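Side-chain contacts in ulvan Lyase-PL25 (Pseudoalteromonas sp. PLSV, PDB 5UAM), which cleaves ulvan, the sulfated cell-wall polysaccharide of green seaweeds, as a polysaccharide lyase of family 25 with a beta-propeller fold: residues T103-D108 against G173-F178; F179-G182 against W188-Q191; D219-W224 against D260-S265; G271-V276 against L281-T286. One frame throughout, in Å; residues are numbered along the deposited sequence. Where two conformers were deposited one is given.

Contact 1 of 4, residues T103-D108 against G173-F178; sequences TMLIDD and GDIYLF
Ile175 meets Leu105 across the seam between two sheets, with no direct hydrogen bond between the segments. From its CB, Ile175 branches with CG2 anti to the backbone N and CG1 beside it (chi1 -69°). CG2 lies 3.7 Å from Leu105 CD1; CG1 sits near both Leu105 methyls; and CD1, at the end of the chain, comes to 3.7 Å from Leu105 CD2 while also brushing Asp107 CB at 4.2 Å. The two branched side chains therefore mesh at a slant, methyl against methyl. An alanine in place of Ile175 takes away the branches that Leu105 CD1 and CD2 pack against and would probably open a gap at the seam. Beside this apolar patch the Asp108 carboxylate packs closely on Gly173, OD2 3.2 Å from Gly173 CA, and a CB on Gly173 would collide with it. The polar links are a salt bridge from Asp108 OD1 to Lys169 and a water that accepts from Asp108 N at 2.9 Å and donates to Gly173 O at 2.8 Å, tying the two turns together. Strand 103-106 is an edge strand of its four-stranded sheet and strand 175-180 belongs to the next sheet, so this is blade-to-blade packing of a beta-propeller.

Contact 2 of 4, residues F179-G182 against W188-Q191; sequences FRHG and WVYQ. With PO4 (phosphate ion), chain E.
Strands 175-180 and 188-193 run antiparallel, Phe179 and Val189 forming a hydrogen-bonded pair through Phe179 N to Val189 O (3.1 Å) and Val189 N to Phe179 O (2.9 Å). On the face carrying these two side chains, Val189 CG2 stands over the Phe179 ring, 3.6 Å from its centroid, in a CH-pi contact. Phe179 takes the position between backbone N and carbonyl carbon (chi1 55°), which lays its ring beneath that methyl. The Gln191 amide is held from outside, OE1 by Thr159 N and NE2 by Ala201 O; OE1 merely lies along the ring edge, 3.4 Å from Phe179 CZ. Val189 CG1 packs on His181 CB.

On the other face Arg180 CB lies over the six-membered ring of Trp188, 3.8 Å from its centroid. Beyond it the arginine chain bends at chi3 (67°), and its NE donates to Gly182 O at 2.9 Å, which helps fix the guanidinium's rotation. The group offers its edge to a phosphate ion, NH1 to O2 and NH2 to O4, each at 2.9 Å. His99, His119, His184 and Tyr222 also bond this ion, probably from the crystallisation liquor. The beta hairpin delivers Arg180, a substrate-binding residue, into the anion-binding pocket of the lyase active site.

Contact 3 of 4, residues D219-W224 against D260-S265; sequences DSWYAW and DVYFMS. With PO4 (phosphate ion), chain E.
Trp221 points the edge of its indole at the face of Tyr262, a T-shaped aromatic pair with the planes at 78° and the six-membered ring of Trp221 centred 5.6 Å from the phenol ring. A single indole atom does the touching: Trp221 CZ3 stands over the tyrosine ring, displaced toward its rim, 3.9 Å from Tyr262 CE1. Tyr262 CE1 in turn lies at the edge of the indole, in its plane. Trp221 CG sits beside the backbone N (chi1 -57°), carrying the six-membered ring out toward strand 258-267.

The two strands are not adjacent: strand 232-243 runs between them, antiparallel to both, in a blade of the beta-propeller, and the rings bridge across it. Each ring is tethered at its polar atom, Trp221 NE1 by Lys208 O and Tyr262 OH by Asp291, so neither aromatic leaves its buried donor or hydroxyl without a partner.

The next residue on the strand, Tyr222, binds substrate. Its OH donates to O2 of the bound phosphate at 2.6 Å, and that oxygen lies in the plane of the phenol ring, 3.2 Å from Tyr222 CE2. The Tyr222 side chain also touches Asp238 and His240 of strand 232-243.

Contact 4 of 4, residues G271-V276 against L281-T286; sequences GEWSNV and LVLPVT
Strand 273-274 and the 281-286 segment run antiparallel at their near ends, joined by Leu281 N donating to Trp273 O at 2.9 Å. The return link is water-mediated: one water accepts from Trp273 N at 2.9 Å and donates to Leu281 O at 2.6 Å. Among the side chains, Leu283 lies over one face of the Trp273 indole, the two crossing at about a right angle. Leu283 CD1 sits 3.8 Å from the centroid of the five-membered ring and 3.4 Å from Trp273 NE1, a CH-pi contact, while Leu283 CD2 lies over Trp273 CG at 3.8 Å. With CG anti to the carbonyl carbon (chi1 -68°), Trp273 brings its five-membered ring beneath these methyls; Phe266 stacks on the same indole. Leu281 turns to the backbone instead, its CD1 3.7 Å from Ser274 C. A serine in place of Trp273 would probably leave the Leu283 methyls and the Phe266 ring without the surface they pack against. Past a cis peptide before Pro284, Thr286 OG1 caps Val289 N as the N-cap of helix 287-293. Strands 273-274 and 280-281 thus pair antiparallel at the margin of the sheet, beside strand 258-267, before the chain enters that N-capped helix.

Contacts 1 to 4 follow one another along the chain, and all reach the large, branched antiparallel sheet that includes strands 175-180, 188-193, 217-227, 258-267 and 273-274. Contact 1 joins its strand 175-180 to the sheet before it, and contact 2 continues on the same strand, the two centres about 15 Å apart. Leu177 O and Gln191 N probably hydrogen-bond between them. Contacts 2 and 3, centres about 13 Å apart, meet where Trp188 NE1 reaches Trp221 O. They supply the substrate-binding residues Arg180 and Tyr222, and the phosphate both touch is consistent with a shared pocket. Contact 4, about 12 Å from contact 3, adds strand 273-274 beside 258-267, away from that pocket.

Contact 1 of 4, residues T103-D108 against G173-F178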
loop_
_atom_site.group_PDB
_atom_site.type_symbol
_atom_site.label_atom_id
_atom_site.label_comp_id
_atom_site.label_asym_id
_atom_site.label_seq_id
_atom_site.Cartn_x
_atom_site.Cartn_y
_atom_site.Cartn_z
ATOM N N THR A 103 8.255 3.604 -0.429
ATOM C CA THR A 103 8.192 2.345 0.293
ATOM C C THR A 103 9.568 2.094 0.892
ATOM O O THR A 103 10.585 2.281 0.213
ATOM C CB THR A 103 7.850 1.237 -0.694
ATOM O OG1 THR A 103 6.532 1.502 -1.176
ATOM C CG2 THR A 103 7.926 -0.117 -0.061
ATOM N N MET A 104 9.608 1.676 2.157
ATOM C CA MET A 104 10.845 1.540 2.923
ATOM C C MET A 104 11.173 0.087 3.257
ATOM O O MET A 104 10.284 -0.742 3.431
ATOM C CB MET A 104 10.696 2.295 4.259
ATOM C CG MET A 104 11.959 2.418 5.055
ATOM S SD MET A 104 11.566 3.120 6.701
ATOM C CE MET A 104 10.932 4.712 6.223
ATOM N N LEU A 105 12.473 -0.211 3.379
ATOM C CA LEU A 105 12.964 -1.488 3.875
ATOM C C LEU A 105 14.314 -1.273 4.552
ATOM O O LEU A 105 15.164 -0.554 4.018
ATOM C CB LEU A 105 13.093 -2.496 2.714
ATOM C CG LEU A 105 13.545 -3.910 3.071
ATOM C CD1 LEU A 105 12.892 -4.909 2.142
ATOM C CD2 LEU A 105 15.070 -4.046 2.987
ATOM N N ILE A 106 14.537 -1.926 5.689
ATOM C CA ILE A 106 15.841 -1.899 6.365
ATOM C C ILE A 106 16.509 -3.252 6.148
ATOM O O ILE A 106 15.942 -4.287 6.521
ATOM C CB ILE A 106 15.726 -1.586 7.866
ATOM C CG1 ILE A 106 15.000 -0.266 8.067
ATOM C CG2 ILE A 106 17.128 -1.595 8.515
ATOM C CD1 ILE A 106 14.778 0.095 9.543
ATOM N N ASP A 107 17.686 -3.265 5.527
ATOM C CA ASP A 107 18.344 -4.530 5.228
ATOM C C ASP A 107 19.105 -5.066 6.444
ATOM O O ASP A 107 19.223 -4.412 7.483
ATOM C CB ASP A 107 19.162 -4.449 3.931
ATOM C CG ASP A 107 20.448 -3.673 4.051
ATOM O OD1 ASP A 107 21.031 -3.570 5.154
ATOM O OD2 ASP A 107 20.900 -3.154 2.995
ATOM N N ASP A 108 19.614 -6.293 6.318
ATOM C CA ASP A 108 20.302 -6.954 7.423
ATOM C C ASP A 108 21.627 -6.295 7.803
ATOM O O ASP A 108 22.195 -6.648 8.843
ATOM C CB ASP A 108 20.572 -8.406 7.063
ATOM C CG ASP A 108 19.404 -9.311 7.362
ATOM O OD1 ASP A 108 18.310 -8.824 7.749
ATOM O OD2 ASP A 108 19.596 -10.535 7.201
ATOM N N GLY A 173 17.177 -12.590 5.382
ATOM C CA GLY A 173 17.663 -11.365 4.801
ATOM C C GLY A 173 17.312 -11.159 3.346
ATOM O O GLY A 173 17.563 -10.070 2.823
ATOM N N ASP A 174 16.754 -12.160 2.675
ATOM C CA ASP A 174 16.391 -11.980 1.275
ATOM C C ASP A 174 15.305 -10.920 1.156
ATOM O O ASP A 174 14.408 -10.809 2.003
ATOM C CB ASP A 174 15.874 -13.284 0.677
ATOM C CG ASP A 174 16.969 -14.349 0.481
ATOM O OD1 ASP A 174 18.183 -14.076 0.694
ATOM O OD2 ASP A 174 16.594 -15.504 0.135
ATOM N N ILE A 175 15.389 -10.144 0.082
ATOM C CA ILE A 175 14.507 -9.005 -0.152
ATOM C C ILE A 175 13.682 -9.280 -1.397
ATOM O O ILE A 175 14.231 -9.638 -2.455
ATOM C CB ILE A 175 15.304 -7.705 -0.315
ATOM C CG1 ILE A 175 15.942 -7.327 1.025
ATOM C CG2 ILE A 175 14.413 -6.591 -0.844
ATOM C CD1 ILE A 175 17.035 -6.332 0.882
ATOM N N TYR A 176 12.369 -9.115 -1.273
ATOM C CA TYR A 176 11.452 -9.220 -2.398
ATOM C C TYR A 176 10.750 -7.890 -2.594
ATOM O O TYR A 176 10.148 -7.361 -1.654
ATOM C CB TYR A 176 10.402 -10.309 -2.158
ATOM C CG TYR A 176 10.990 -11.687 -2.108
ATOM C CD1 TYR A 176 11.587 -12.185 -0.954
ATOM C CD2 TYR A 176 10.962 -12.513 -3.230
ATOM C CE1 TYR A 176 12.121 -13.457 -0.931
ATOM C CE2 TYR A 176 11.502 -13.769 -3.215
ATOM C CZ TYR A 176 12.075 -14.255 -2.061
ATOM O OH TYR A 176 12.617 -15.521 -2.043
ATOM N N LEU A 177 10.807 -7.367 -3.816
ATOM C CA LEU A 177 10.094 -6.151 -4.182
ATOM C C LEU A 177 8.987 -6.550 -5.142
ATOM O O LEU A 177 9.268 -7.065 -6.224
ATOM C CB LEU A 177 11.008 -5.122 -4.856
ATOM C CG LEU A 177 10.335 -3.777 -5.124
ATOM C CD1 LEU A 177 10.111 -3.030 -3.820
ATOM C CD2 LEU A 177 11.218 -2.940 -6.073
ATOM N N PHE A 178 7.743 -6.335 -4.728
ATOM C CA PHE A 178 6.562 -6.632 -5.529
ATOM C C PHE A 178 6.040 -5.333 -6.136
ATOM O O PHE A 178 6.045 -4.284 -5.487
ATOM C CB PHE A 178 5.466 -7.237 -4.644
ATOM C CG PHE A 178 5.800 -8.584 -4.129
ATOM C CD1 PHE A 178 6.600 -8.703 -3.017
ATOM C CD2 PHE A 178 5.329 -9.718 -4.753
ATOM C CE1 PHE A 178 6.929 -9.925 -2.516
ATOM C CE2 PHE A 178 5.695 -10.986 -4.266
ATOM C CZ PHE A 178 6.495 -11.057 -3.146
HETATM O O HOH W 1 18.845 -7.816 3.945
#

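Contact 2 of 4, residues F179-G182 against W188-Q191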
loop_
_atom_site.group_PDB
_atom_site.type_symbol
_atom_site.label_atom_id
_atom_site.label_comp_id
_atom_site.label_asym_id
_atom_site.label_seq_id
_atom_site.Cartn_x
_atom_site.Cartn_y
_atom_site.Cartn_z
ATOM N N PHE A 179 5.620 -5.386 -7.389
ATOM C CA PHE A 179 5.126 -4.209 -8.089
ATOM C C PHE A 179 4.444 -4.639 -9.381
ATOM O O PHE A 179 4.587 -5.781 -9.846
ATOM C CB PHE A 179 6.251 -3.203 -8.393
ATOM C CG PHE A 179 7.405 -3.784 -9.153
ATOM C CD1 PHE A 179 8.443 -4.435 -8.499
ATOM C CD2 PHE A 179 7.481 -3.668 -10.531
ATOM C CE1 PHE A 179 9.511 -4.975 -9.195
ATOM C CE2 PHE A 179 8.543 -4.201 -11.228
ATOM C CZ PHE A 179 9.572 -4.849 -10.561
ATOM N N ARG A 180 3.693 -3.701 -9.956
ATOM C CA ARG A 180 3.167 -3.856 -11.307
ATOM C C ARG A 180 4.232 -3.441 -12.311
ATOM O O ARG A 180 4.787 -2.346 -12.213
ATOM C CB ARG A 180 1.925 -2.996 -11.473
ATOM C CG ARG A 180 1.223 -3.145 -12.821
ATOM C CD ARG A 180 -0.022 -2.299 -12.965
ATOM N NE ARG A 180 0.310 -0.873 -12.993
ATOM C CZ ARG A 180 -0.582 0.095 -12.807
ATOM N NH1 ARG A 180 -1.864 -0.194 -12.589
ATOM N NH2 ARG A 180 -0.171 1.355 -12.821
ATOM N N HIS A 181 4.527 -4.310 -13.275
ATOM C CA HIS A 181 5.644 -4.088 -14.202
ATOM C C HIS A 181 5.217 -3.218 -15.391
ATOM O O HIS A 181 5.260 -3.612 -16.559
ATOM C CB HIS A 181 6.213 -5.434 -14.647
ATOM C CG HIS A 181 7.574 -5.390 -15.280
ATOM N ND1 HIS A 181 7.815 -4.807 -16.505
ATOM C CD2 HIS A 181 8.741 -5.983 -14.920
ATOM C CE1 HIS A 181 9.079 -5.000 -16.848
ATOM N NE2 HIS A 181 9.669 -5.692 -15.890
ATOM N N GLY A 182 4.756 -2.004 -15.049
ATOM C CA GLY A 182 4.299 -1.053 -16.038
ATOM C C GLY A 182 3.018 -0.372 -15.612
ATOM O O GLY A 182 2.772 -0.238 -14.408
ATOM N N TRP A 188 1.953 -8.337 -12.885
ATOM C CA TRP A 188 2.530 -8.080 -11.568
ATOM C C TRP A 188 3.663 -9.060 -11.346
ATOM O O TRP A 188 3.565 -10.230 -11.738
ATOM C CB TRP A 188 1.498 -8.195 -10.448
ATOM C CG TRP A 188 0.615 -6.992 -10.387
ATOM C CD1 TRP A 188 -0.305 -6.621 -11.317
ATOM C CD2 TRP A 188 0.606 -5.981 -9.387
ATOM N NE1 TRP A 188 -0.905 -5.448 -10.950
ATOM C CE2 TRP A 188 -0.376 -5.042 -9.761
ATOM C CE3 TRP A 188 1.318 -5.786 -8.204
ATOM C CZ2 TRP A 188 -0.667 -3.916 -8.983
ATOM C CZ3 TRP A 188 1.013 -4.626 -7.419
ATOM C CH2 TRP A 188 0.037 -3.742 -7.829
ATOM N N VAL A 189 4.729 -8.569 -10.730
ATOM C CA VAL A 189 5.978 -9.301 -10.628
ATOM C C VAL A 189 6.577 -9.097 -9.244
ATOM O O VAL A 189 6.194 -8.201 -8.490
ATOM C CB VAL A 189 7.006 -8.821 -11.670
ATOM C CG1 VAL A 189 6.447 -8.897 -13.087
ATOM C CG2 VAL A 189 7.449 -7.399 -11.344
ATOM N N TYR A 190 7.595 -9.891 -8.959
ATOM C CA TYR A 190 8.562 -9.522 -7.937
ATOM C C TYR A 190 9.972 -9.572 -8.501
ATOM O O TYR A 190 10.255 -10.270 -9.477
ATOM C CB TYR A 190 8.462 -10.408 -6.688
ATOM C CG TYR A 190 8.835 -11.863 -6.893
ATOM C CD1 TYR A 190 10.154 -12.281 -6.858
ATOM C CD2 TYR A 190 7.862 -12.838 -7.107
ATOM C CE1 TYR A 190 10.501 -13.614 -7.033
ATOM C CE2 TYR A 190 8.202 -14.166 -7.279
ATOM C CZ TYR A 190 9.523 -14.565 -7.239
ATOM O OH TYR A 190 9.834 -15.902 -7.412
ATOM N N GLN A 191 10.856 -8.788 -7.870
ATOM C CA GLN A 191 12.289 -8.945 -8.040
ATOM C C GLN A 191 12.907 -9.287 -6.698
ATOM O O GLN A 191 12.576 -8.678 -5.674
ATOM C CB GLN A 191 12.947 -7.690 -8.621
ATOM C CG GLN A 191 12.584 -7.419 -10.065
ATOM C CD GLN A 191 13.404 -6.333 -10.694
ATOM O OE1 GLN A 191 12.975 -5.171 -10.807
ATOM N NE2 GLN A 191 14.601 -6.698 -11.113
HETATM P P PO4 E . -3.305 3.422 -12.024
HETATM O O1 PO4 E . -4.301 3.869 -13.075
HETATM O O2 PO4 E . -3.485 1.991 -11.720
HETATM O O3 PO4 E . -3.613 4.257 -10.804
HETATM O O4 PO4 E . -1.904 3.665 -12.576
#

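Contact 3 of 4, residues D219-W224 against D260-S265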
loop_
_atom_site.group_PDB
_atom_site.type_symbol
_atom_site.label_atom_id
_atom_site.label_comp_id
_atom_site.label_asym_id
_atom_site.label_seq_id
_atom_site.Cartn_x
_atom_site.Cartn_y
_atom_site.Cartn_z
ATOM N N ASP A 219 -7.162 -8.359 -19.183
ATOM C CA ASP A 219 -7.043 -8.712 -17.776
ATOM C C ASP A 219 -5.975 -7.837 -17.127
ATOM O O ASP A 219 -4.849 -7.737 -17.622
ATOM C CB ASP A 219 -6.616 -10.173 -17.600
ATOM C CG ASP A 219 -7.654 -11.186 -18.052
ATOM O OD1 ASP A 219 -8.876 -10.904 -18.113
ATOM O OD2 ASP A 219 -7.211 -12.324 -18.324
ATOM N N SER A 220 -6.323 -7.230 -15.998
ATOM C CA SER A 220 -5.451 -6.336 -15.252
ATOM C C SER A 220 -5.730 -6.560 -13.775
ATOM O O SER A 220 -6.784 -7.084 -13.405
ATOM C CB SER A 220 -5.739 -4.895 -15.684
ATOM O OG SER A 220 -4.879 -3.945 -15.104
ATOM N N TRP A 221 -4.776 -6.164 -12.925
ATOM C CA TRP A 221 -4.830 -6.554 -11.519
ATOM C C TRP A 221 -4.316 -5.451 -10.603
ATOM O O TRP A 221 -3.547 -4.586 -11.012
ATOM C CB TRP A 221 -3.937 -7.771 -11.269
ATOM C CG TRP A 221 -4.279 -8.958 -12.105
ATOM C CD1 TRP A 221 -3.676 -9.362 -13.286
ATOM C CD2 TRP A 221 -5.288 -9.933 -11.821
ATOM N NE1 TRP A 221 -4.259 -10.518 -13.732
ATOM C CE2 TRP A 221 -5.252 -10.890 -12.856
ATOM C CE3 TRP A 221 -6.216 -10.092 -10.785
ATOM C CZ2 TRP A 221 -6.107 -11.988 -12.881
ATOM C CZ3 TRP A 221 -7.072 -11.177 -10.815
ATOM C CH2 TRP A 221 -7.014 -12.114 -11.855
ATOM N N TYR A 222 -4.696 -5.568 -9.326
ATOM C CA TYR A 222 -4.078 -4.785 -8.257
ATOM C C TYR A 222 -3.847 -5.709 -7.072
ATOM O O TYR A 222 -4.775 -6.387 -6.620
ATOM C CB TYR A 222 -4.979 -3.619 -7.823
ATOM C CG TYR A 222 -5.105 -2.550 -8.882
ATOM C CD1 TYR A 222 -6.104 -2.637 -9.851
ATOM C CD2 TYR A 222 -4.242 -1.466 -8.933
ATOM C CE1 TYR A 222 -6.223 -1.681 -10.846
ATOM C CE2 TYR A 222 -4.345 -0.515 -9.910
ATOM C CZ TYR A 222 -5.370 -0.601 -10.863
ATOM O OH TYR A 222 -5.483 0.346 -11.853
ATOM N N ALA A 223 -2.617 -5.738 -6.568
ATOM C CA ALA A 223 -2.234 -6.697 -5.538
ATOM C C ALA A 223 -1.640 -5.990 -4.330
ATOM O O ALA A 223 -1.082 -4.899 -4.432
ATOM C CB ALA A 223 -1.202 -7.701 -6.088
ATOM N N TRP A 224 -1.764 -6.642 -3.179
ATOM C CA TRP A 224 -1.132 -6.240 -1.934
ATOM C C TRP A 224 -0.448 -7.468 -1.358
ATOM O O TRP A 224 -1.109 -8.478 -1.051
ATOM C CB TRP A 224 -2.160 -5.693 -0.952
ATOM C CG TRP A 224 -1.614 -4.925 0.219
ATOM C CD1 TRP A 224 -1.479 -3.566 0.313
ATOM C CD2 TRP A 224 -1.140 -5.456 1.465
ATOM N NE1 TRP A 224 -0.975 -3.219 1.536
ATOM C CE2 TRP A 224 -0.760 -4.365 2.264
ATOM C CE3 TRP A 224 -1.017 -6.747 1.991
ATOM C CZ2 TRP A 224 -0.251 -4.526 3.546
ATOM C CZ3 TRP A 224 -0.509 -6.889 3.268
ATOM C CH2 TRP A 224 -0.138 -5.808 4.016
ATOM N N ASP A 260 -14.175 -7.941 -7.092
ATOM C CA ASP A 260 -13.848 -9.188 -6.397
ATOM C C ASP A 260 -12.554 -9.084 -5.606
ATOM O O ASP A 260 -11.850 -8.068 -5.656
ATOM C CB ASP A 260 -13.820 -10.374 -7.375
ATOM C CG ASP A 260 -15.118 -10.512 -8.160
ATOM O OD1 ASP A 260 -16.198 -10.080 -7.681
ATOM O OD2 ASP A 260 -15.072 -11.078 -9.283
ATOM N N VAL A 261 -12.265 -10.103 -4.806
ATOM C CA VAL A 261 -10.987 -10.171 -4.113
ATOM C C VAL A 261 -10.548 -11.622 -4.055
ATOM O O VAL A 261 -11.372 -12.527 -3.892
ATOM C CB VAL A 261 -11.009 -9.453 -2.733
ATOM C CG1 VAL A 261 -11.818 -10.215 -1.705
ATOM C CG2 VAL A 261 -9.593 -9.201 -2.231
ATOM N N TYR A 262 -9.246 -11.820 -4.225
ATOM C CA TYR A 262 -8.605 -13.112 -4.352
ATOM C C TYR A 262 -7.454 -13.182 -3.353
ATOM O O TYR A 262 -6.973 -12.155 -2.859
ATOM C CB TYR A 262 -8.008 -13.256 -5.744
ATOM C CG TYR A 262 -8.947 -13.090 -6.927
ATOM C CD1 TYR A 262 -9.332 -11.832 -7.368
ATOM C CD2 TYR A 262 -9.379 -14.187 -7.635
ATOM C CE1 TYR A 262 -10.150 -11.681 -8.460
ATOM C CE2 TYR A 262 -10.192 -14.049 -8.740
ATOM C CZ TYR A 262 -10.553 -12.788 -9.160
ATOM O OH TYR A 262 -11.374 -12.627 -10.261
ATOM N N PHE A 263 -6.977 -14.408 -3.105
ATOM C CA PHE A 263 -5.916 -14.660 -2.133
ATOM C C PHE A 263 -5.012 -15.804 -2.582
ATOM O O PHE A 263 -5.495 -16.844 -3.012
ATOM C CB PHE A 263 -6.508 -15.051 -0.774
ATOM C CG PHE A 263 -5.476 -15.344 0.261
ATOM C CD1 PHE A 263 -4.920 -14.322 1.010
ATOM C CD2 PHE A 263 -5.016 -16.639 0.454
ATOM C CE1 PHE A 263 -3.929 -14.603 1.934
ATOM C CE2 PHE A 263 -4.031 -16.891 1.361
ATOM C CZ PHE A 263 -3.493 -15.883 2.101
ATOM N N MET A 264 -3.700 -15.627 -2.422
ATOM C CA MET A 264 -2.779 -16.738 -2.584
ATOM C C MET A 264 -1.539 -16.504 -1.734
ATOM O O MET A 264 -1.306 -15.405 -1.230
ATOM C CB MET A 264 -2.432 -16.976 -4.062
ATOM C CG MET A 264 -1.740 -15.827 -4.739
ATOM S SD MET A 264 -1.868 -16.098 -6.526
ATOM C CE MET A 264 -0.960 -14.686 -7.164
ATOM N N SER A 265 -0.728 -17.553 -1.614
ATOM C CA SER A 265 0.453 -17.567 -0.763
ATOM C C SER A 265 1.666 -17.999 -1.584
ATOM O O SER A 265 1.551 -18.801 -2.504
ATOM C CB SER A 265 0.212 -18.548 0.396
ATOM O OG SER A 265 1.231 -18.517 1.375
HETATM P P PO4 E . -3.305 3.422 -12.024
HETATM O O1 PO4 E . -4.301 3.869 -13.075
HETATM O O2 PO4 E . -3.485 1.991 -11.720
HETATM O O3 PO4 E . -3.613 4.257 -10.804
HETATM O O4 PO4 E . -1.904 3.665 -12.576
#

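Contact 4 of 4, residues G271-V276 against L281-T286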
loop_
_atom_site.group_PDB
_atom_site.type_symbol
_atom_site.label_atom_id
_atom_site.label_comp_id
_atom_site.label_asym_id
_atom_site.label_seq_id
_atom_site.Cartn_x
_atom_site.Cartn_y
_atom_site.Cartn_z
ATOM N N GLY A 271 9.745 -21.615 -3.545
ATOM C CA GLY A 271 9.398 -20.852 -4.724
ATOM C C GLY A 271 7.976 -21.042 -5.197
ATOM O O GLY A 271 7.537 -20.306 -6.088
ATOM N N GLU A 272 7.231 -21.953 -4.584
ATOM C CA GLU A 272 5.907 -22.339 -5.061
ATOM C C GLU A 272 4.786 -21.511 -4.446
ATOM O O GLU A 272 4.836 -21.096 -3.286
ATOM C CB GLU A 272 5.652 -23.795 -4.726
ATOM C CG GLU A 272 6.709 -24.706 -5.326
ATOM C CD GLU A 272 6.388 -26.150 -5.112
ATOM O OE1 GLU A 272 6.453 -26.925 -6.090
ATOM O OE2 GLU A 272 6.066 -26.507 -3.964
ATOM N N TRP A 273 3.756 -21.288 -5.252
ATOM C CA TRP A 273 2.577 -20.535 -4.871
ATOM C C TRP A 273 1.392 -21.481 -4.715
ATOM O O TRP A 273 1.321 -22.524 -5.369
ATOM C CB TRP A 273 2.278 -19.518 -5.960
ATOM C CG TRP A 273 3.310 -18.432 -6.053
ATOM C CD1 TRP A 273 4.619 -18.561 -6.439
ATOM C CD2 TRP A 273 3.112 -17.051 -5.763
ATOM N NE1 TRP A 273 5.239 -17.335 -6.408
ATOM C CE2 TRP A 273 4.342 -16.386 -6.002
ATOM C CE3 TRP A 273 2.017 -16.310 -5.333
ATOM C CZ2 TRP A 273 4.498 -15.011 -5.805
ATOM C CZ3 TRP A 273 2.171 -14.959 -5.149
ATOM C CH2 TRP A 273 3.402 -14.313 -5.388
ATOM N N SER A 274 0.458 -21.104 -3.838
ATOM C CA SER A 274 -0.671 -21.973 -3.540
ATOM C C SER A 274 -1.868 -21.140 -3.117
ATOM O O SER A 274 -1.731 -19.998 -2.682
ATOM C CB SER A 274 -0.326 -22.971 -2.439
ATOM O OG SER A 274 0.062 -22.287 -1.270
ATOM N N ASN A 275 -3.049 -21.751 -3.207
ATOM C CA ASN A 275 -4.250 -21.116 -2.703
ATOM C C ASN A 275 -4.392 -21.428 -1.221
ATOM O O ASN A 275 -3.515 -22.043 -0.612
ATOM C CB ASN A 275 -5.471 -21.498 -3.542
ATOM C CG ASN A 275 -5.959 -22.911 -3.292
ATOM O OD1 ASN A 275 -5.373 -23.686 -2.526
ATOM N ND2 ASN A 275 -7.071 -23.244 -3.930
ATOM N N VAL A 276 -5.485 -20.947 -0.614
ATOM C CA VAL A 276 -5.678 -21.079 0.828
ATOM C C VAL A 276 -5.768 -22.526 1.266
ATOM O O VAL A 276 -5.535 -22.841 2.443
ATOM C CB VAL A 276 -6.913 -20.246 1.266
ATOM C CG1 VAL A 276 -8.206 -20.869 0.722
ATOM C CG2 VAL A 276 -6.963 -20.113 2.773
ATOM N N LEU A 281 -0.168 -23.584 -7.600
ATOM C CA LEU A 281 -0.566 -22.801 -8.760
ATOM C C LEU A 281 0.611 -22.640 -9.711
ATOM O O LEU A 281 1.743 -22.410 -9.278
ATOM C CB LEU A 281 -0.999 -21.407 -8.315
ATOM C CG LEU A 281 -2.094 -21.365 -7.241
ATOM C CD1 LEU A 281 -2.226 -19.986 -6.641
ATOM C CD2 LEU A 281 -3.424 -21.830 -7.824
ATOM N N VAL A 282 0.334 -22.712 -11.006
ATOM C CA VAL A 282 1.336 -22.416 -12.023
ATOM C C VAL A 282 1.396 -20.908 -12.234
ATOM O O VAL A 282 0.358 -20.246 -12.338
ATOM C CB VAL A 282 0.994 -23.132 -13.339
ATOM C CG1 VAL A 282 2.026 -22.808 -14.404
ATOM C CG2 VAL A 282 0.905 -24.636 -13.118
ATOM N N LEU A 283 2.613 -20.360 -12.298
ATOM C CA LEU A 283 2.751 -18.929 -12.523
ATOM C C LEU A 283 2.993 -18.641 -13.996
ATOM O O LEU A 283 3.600 -19.445 -14.704
ATOM C CB LEU A 283 3.952 -18.354 -11.768
ATOM C CG LEU A 283 3.936 -18.294 -10.254
ATOM C CD1 LEU A 283 4.958 -17.278 -9.784
ATOM C CD2 LEU A 283 2.585 -17.920 -9.742
ATOM N N PRO A 284 2.552 -17.474 -14.472
ATOM C CA PRO A 284 1.770 -16.479 -13.746
ATOM C C PRO A 284 0.314 -16.893 -13.668
ATOM O O PRO A 284 -0.178 -17.580 -14.587
ATOM C CB PRO A 284 1.930 -15.221 -14.611
ATOM C CG PRO A 284 2.093 -15.744 -15.967
ATOM C CD PRO A 284 2.893 -17.019 -15.831
ATOM N N VAL A 285 -0.353 -16.513 -12.580
ATOM C CA VAL A 285 -1.758 -16.837 -12.402
ATOM C C VAL A 285 -2.595 -16.008 -13.363
ATOM O O VAL A 285 -2.447 -14.780 -13.448
ATOM C CB VAL A 285 -2.168 -16.627 -10.941
ATOM C CG1 VAL A 285 -3.688 -16.784 -10.780
ATOM C CG2 VAL A 285 -1.412 -17.589 -10.047
ATOM N N THR A 286 -3.484 -16.682 -14.088
ATOM C CA THR A 286 -4.421 -16.036 -14.993
ATOM C C THR A 286 -5.764 -15.825 -14.306
ATOM O O THR A 286 -6.084 -16.455 -13.300
ATOM C CB THR A 286 -4.663 -16.924 -16.202
ATOM O OG1 THR A 286 -5.220 -18.156 -15.733
ATOM C CG2 THR A 286 -3.369 -17.191 -16.959
HETATM O O HOH W 2 3.954 -22.369 -7.928
#